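Local atomic coordinates of chitosanase (Gynuella sunshinyii YC6258, PDB entry 6X2Q), a protein that probably hydrolyses chitosan as a family 46 glycoside hydrolase and binds chitotetraose in a cleft. Residues D35-T40 with G45-T50. Sequence-based numbering, arbitrary orientation.
Sequences DGRGIT and GFTSAT. With GCS (2-amino-2-deoxy-beta-D-glucopyranose), chain C; GCS (2-amino-2-deoxy-beta-D-glucopyranose), chain B.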
ATOM      1  N   ASP A  35       2.035  10.797 -11.622  1.00 44.20           N
ATOM      2  CA  ASP A  35       0.753  10.178 -11.314  1.00 38.26           C
ATOM      3  C   ASP A  35      -0.151  11.136 -10.557  1.00 37.05           C
ATOM      4  O   ASP A  35      -1.154  10.702  -9.980  1.00 43.74           O
ATOM      5  CB  ASP A  35       0.949   8.887 -10.504  1.00 40.88           C
ATOM      6  CG  ASP A  35       1.673   9.117  -9.147  1.00 45.33           C
ATOM      7  OD1 ASP A  35       2.160  10.247  -8.874  1.00 37.94           O
ATOM      8  OD2 ASP A  35       1.749   8.154  -8.343  1.00 41.53           O
ATOM      9  N   GLY A  36       0.192  12.418 -10.528  1.00 35.82           N
ATOM     10  CA  GLY A  36      -0.542  13.402  -9.763  1.00 37.31           C
ATOM     11  C   GLY A  36      -0.212  13.459  -8.281  1.00 41.24           C
ATOM     12  O   GLY A  36      -0.857  14.222  -7.548  1.00 37.16           O
ATOM     13  N   ARG A  37       0.754  12.681  -7.804  1.00 34.44           N
ATOM     14  CA  ARG A  37       0.993  12.583  -6.370  1.00 39.92           C
ATOM     15  C   ARG A  37       2.310  13.225  -5.948  1.00 39.14           C
ATOM     16  O   ARG A  37       2.643  13.211  -4.759  1.00 32.11           O
ATOM     17  CB  ARG A  37       0.933  11.110  -5.938  1.00 33.25           C
ATOM     18  CG  ARG A  37      -0.458  10.464  -6.183  1.00 39.34           C
ATOM     19  CD  ARG A  37      -0.655   9.139  -5.410  1.00 37.96           C
ATOM     20  NE  ARG A  37      -1.986   8.565  -5.626  1.00 43.99           N
ATOM     21  CZ  ARG A  37      -2.303   7.756  -6.643  1.00 38.80           C
ATOM     22  NH1 ARG A  37      -1.376   7.427  -7.537  1.00 35.19           N
ATOM     23  NH2 ARG A  37      -3.540   7.278  -6.775  1.00 32.91           N
ATOM     24  N   GLY A  38       3.054  13.805  -6.888  1.00 36.08           N
ATOM     25  CA  GLY A  38       4.318  14.446  -6.554  1.00 40.71           C
ATOM     26  C   GLY A  38       5.423  13.429  -6.407  1.00 42.14           C
ATOM     27  O   GLY A  38       5.628  12.575  -7.282  1.00 41.22           O
ATOM     28  N   ILE A  39       6.143  13.516  -5.295  1.00 38.60           N
ATOM     29  CA  ILE A  39       7.182  12.552  -4.961  1.00 38.77           C
ATOM     30  C   ILE A  39       6.550  11.398  -4.195  1.00 40.93           C
ATOM     31  O   ILE A  39       5.802  11.617  -3.229  1.00 37.96           O
ATOM     32  CB  ILE A  39       8.300  13.210  -4.136  1.00 38.46           C
ATOM     33  CG1 ILE A  39       8.802  14.467  -4.843  1.00 42.25           C
ATOM     34  CG2 ILE A  39       9.433  12.212  -3.875  1.00 38.08           C
ATOM     35  CD1 ILE A  39      10.096  15.028  -4.290  1.00 46.52           C
ATOM     36  N   THR A  40       6.851  10.174  -4.627  1.00 36.77           N
ATOM     37  CA  THR A  40       6.449   8.947  -3.953  1.00 36.32           C
ATOM     38  C   THR A  40       7.679   8.339  -3.301  1.00 34.81           C
ATOM     39  O   THR A  40       8.699   8.157  -3.969  1.00 37.76           O
ATOM     40  CB  THR A  40       5.834   7.951  -4.948  1.00 33.90           C
ATOM     41  OG1 THR A  40       4.577   8.459  -5.406  1.00 33.98           O
ATOM     42  CG2 THR A  40       5.625   6.572  -4.297  1.00 32.77           C
ATOM     43  N   GLY A  45       5.270   3.822  -0.198  1.00 35.29           N
ATOM     44  CA  GLY A  45       4.929   4.808  -1.205  1.00 36.03           C
ATOM     45  C   GLY A  45       4.248   6.025  -0.605  1.00 37.64           C
ATOM     46  O   GLY A  45       3.178   6.443  -1.071  1.00 34.44           O
ATOM     47  N   PHE A  46       4.833   6.575   0.461  1.00 28.89           N
ATOM     48  CA  PHE A  46       4.353   7.851   0.961  1.00 35.28           C
ATOM     49  C   PHE A  46       4.524   8.906  -0.134  1.00 33.43           C
ATOM     50  O   PHE A  46       5.401   8.800  -0.996  1.00 34.57           O
ATOM     51  CB  PHE A  46       5.100   8.259   2.241  1.00 35.36           C
ATOM     52  CG  PHE A  46       5.321   7.126   3.223  1.00 29.82           C
ATOM     53  CD1 PHE A  46       4.293   6.690   4.055  1.00 31.12           C
ATOM     54  CD2 PHE A  46       6.569   6.516   3.330  1.00 29.58           C
ATOM     55  CE1 PHE A  46       4.502   5.653   4.975  1.00 32.11           C
ATOM     56  CE2 PHE A  46       6.798   5.470   4.246  1.00 30.41           C
ATOM     57  CZ  PHE A  46       5.768   5.046   5.078  1.00 25.21           C
ATOM     58  N   THR A  47       3.674   9.923  -0.104  1.00 32.04           N
ATOM     59  CA  THR A  47       3.518  10.811  -1.246  1.00 36.37           C
ATOM     60  C   THR A  47       3.390  12.272  -0.830  1.00 38.51           C
ATOM     61  O   THR A  47       2.750  12.588   0.176  1.00 36.21           O
ATOM     62  CB  THR A  47       2.297  10.360  -2.052  1.00 37.88           C
ATOM     63  OG1 THR A  47       2.667   9.268  -2.915  1.00 39.88           O
ATOM     64  CG2 THR A  47       1.611  11.505  -2.796  1.00 32.94           C
ATOM     65  N   SER A  48       3.985  13.158  -1.638  1.00 31.78           N
ATOM     66  CA  SER A  48       3.908  14.591  -1.365  1.00 38.37           C
ATOM     67  C   SER A  48       2.469  15.085  -1.360  1.00 39.52           C
ATOM     68  O   SER A  48       2.078  15.889  -0.504  1.00 37.92           O
ATOM     69  CB  SER A  48       4.699  15.381  -2.408  1.00 36.66           C
ATOM     70  OG  SER A  48       6.006  14.878  -2.581  1.00 46.57           O
ATOM     71  N   ALA A  49       1.682  14.674  -2.360  1.00 36.26           N
ATOM     72  CA  ALA A  49       0.327  15.198  -2.499  1.00 35.92           C
ATOM     73  C   ALA A  49      -0.645  14.673  -1.440  1.00 41.12           C
ATOM     74  O   ALA A  49      -1.637  15.348  -1.150  1.00 45.30           O
ATOM     75  CB  ALA A  49      -0.212  14.890  -3.897  1.00 35.90           C
ATOM     76  N   THR A  50      -0.401  13.506  -0.841  1.00 38.49           N
ATOM     77  CA  THR A  50      -1.446  12.858  -0.049  1.00 42.34           C
ATOM     78  C   THR A  50      -1.248  12.942   1.464  1.00 39.27           C
ATOM     79  O   THR A  50      -2.007  12.296   2.191  1.00 39.74           O
ATOM     80  CB  THR A  50      -1.618  11.379  -0.447  1.00 42.62           C
ATOM     81  OG1 THR A  50      -0.370  10.674  -0.335  1.00 39.86           O
ATOM     82  CG2 THR A  50      -2.190  11.251  -1.873  1.00 36.71           C
TER
HETATM   83  C1  GCS C 304       1.970   5.050  -6.050  1.00 49.11           C
HETATM   84  C2  GCS C 304       0.459   4.846  -6.615  1.00 44.14           C
HETATM   85  C3  GCS C 304      -0.381   5.149  -5.278  1.00 39.32           C
HETATM   86  C4  GCS C 304       0.154   4.586  -3.916  1.00 44.32           C
HETATM   87  C5  GCS C 304       1.628   4.352  -3.545  1.00 45.05           C
HETATM   88  C6  GCS C 304       1.657   3.291  -2.851  1.00 43.90           C
HETATM   89  N2  GCS C 304       0.130   5.632  -7.663  1.00 48.73           N
HETATM   90  O1  GCS C 304       2.702   4.635  -7.131  1.00 53.74           O
HETATM   91  O3  GCS C 304      -1.547   4.329  -5.509  1.00 37.46           O
HETATM   92  O5  GCS C 304       2.276   4.372  -4.883  1.00 45.65           O
HETATM   93  O6  GCS C 304       2.954   2.674  -2.901  1.00 47.33           O
HETATM   94  C1  GCS B   1      -1.081   6.099  -2.030  1.00 39.40           C
HETATM   95  C2  GCS B   1      -0.895   7.083  -0.893  1.00 42.52           C
HETATM   96  C3  GCS B   1      -2.157   7.138  -0.082  1.00 40.20           C
HETATM   97  C4  GCS B   1      -3.348   7.567  -0.924  1.00 35.13           C
HETATM   98  C5  GCS B   1      -3.227   6.774  -2.230  1.00 43.75           C
HETATM   99  C6  GCS B   1      -4.212   7.106  -3.317  1.00 36.44           C
HETATM  100  N2  GCS B   1       0.240   6.835  -0.080  1.00 29.72           N
HETATM  101  O1  GCS B   1       0.011   5.912  -2.929  1.00 36.30           O
HETATM  102  O3  GCS B   1      -1.932   8.063   0.904  1.00 31.68           O
HETATM  103  O4  GCS B   1      -4.304   7.758  -0.275  1.00 36.66           O
HETATM  104  O5  GCS B   1      -1.949   6.822  -2.810  1.00 40.98           O
HETATM  105  O6  GCS B   1      -4.470   8.466  -3.423  1.00 42.95           O
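Ser48 and Ile39 hold each other by an unusual two-point grip: Ile39 N donates to the side-chain OG of Ser48 (3.0 Å), while Ser48 N returns a bond to Ile39 O (2.9 Å). The pair ties the open end of the antiparallel beta hairpin of strands 39-41 and 46-47, which lines the sugar cleft of this GH46 enzyme. Serine suits the place because OG, beside its own backbone N (chi1 -50°), reaches the N-H of Ile39. Gly38 faces Ser48, whose CB would clash with any CB there. Thr40 and Thr47 form a non-hydrogen-bonded pair with both side chains on one sheet face; a side chain on Gly45 would strike O6 of the chain C glucosamine. On the sugar side, Asp35 OD1 accepts a bond from Arg37 N in an Asx turn, while OD2 meets the guanidinium edge in a weak salt bridge and takes a hydrogen bond from N2 of the chain C sugar, though crowding of NH1 and N2 makes their places less certain. A leucine replacing Asp35 would probably leave the N-H of Arg37 without its acceptor and the guanidinium without a carboxylate mate, although Thr200 also holds it. Arginine suits its place by reach and flatness: extended from CG to NE, it puts one guanidinium face against C3 of the chain C sugar, and NE gives a weak 3.3 Å bond to O6 of the chain B sugar. Gly45 O accepts a bond from N2 of the chain B sugar at 3.1 Å.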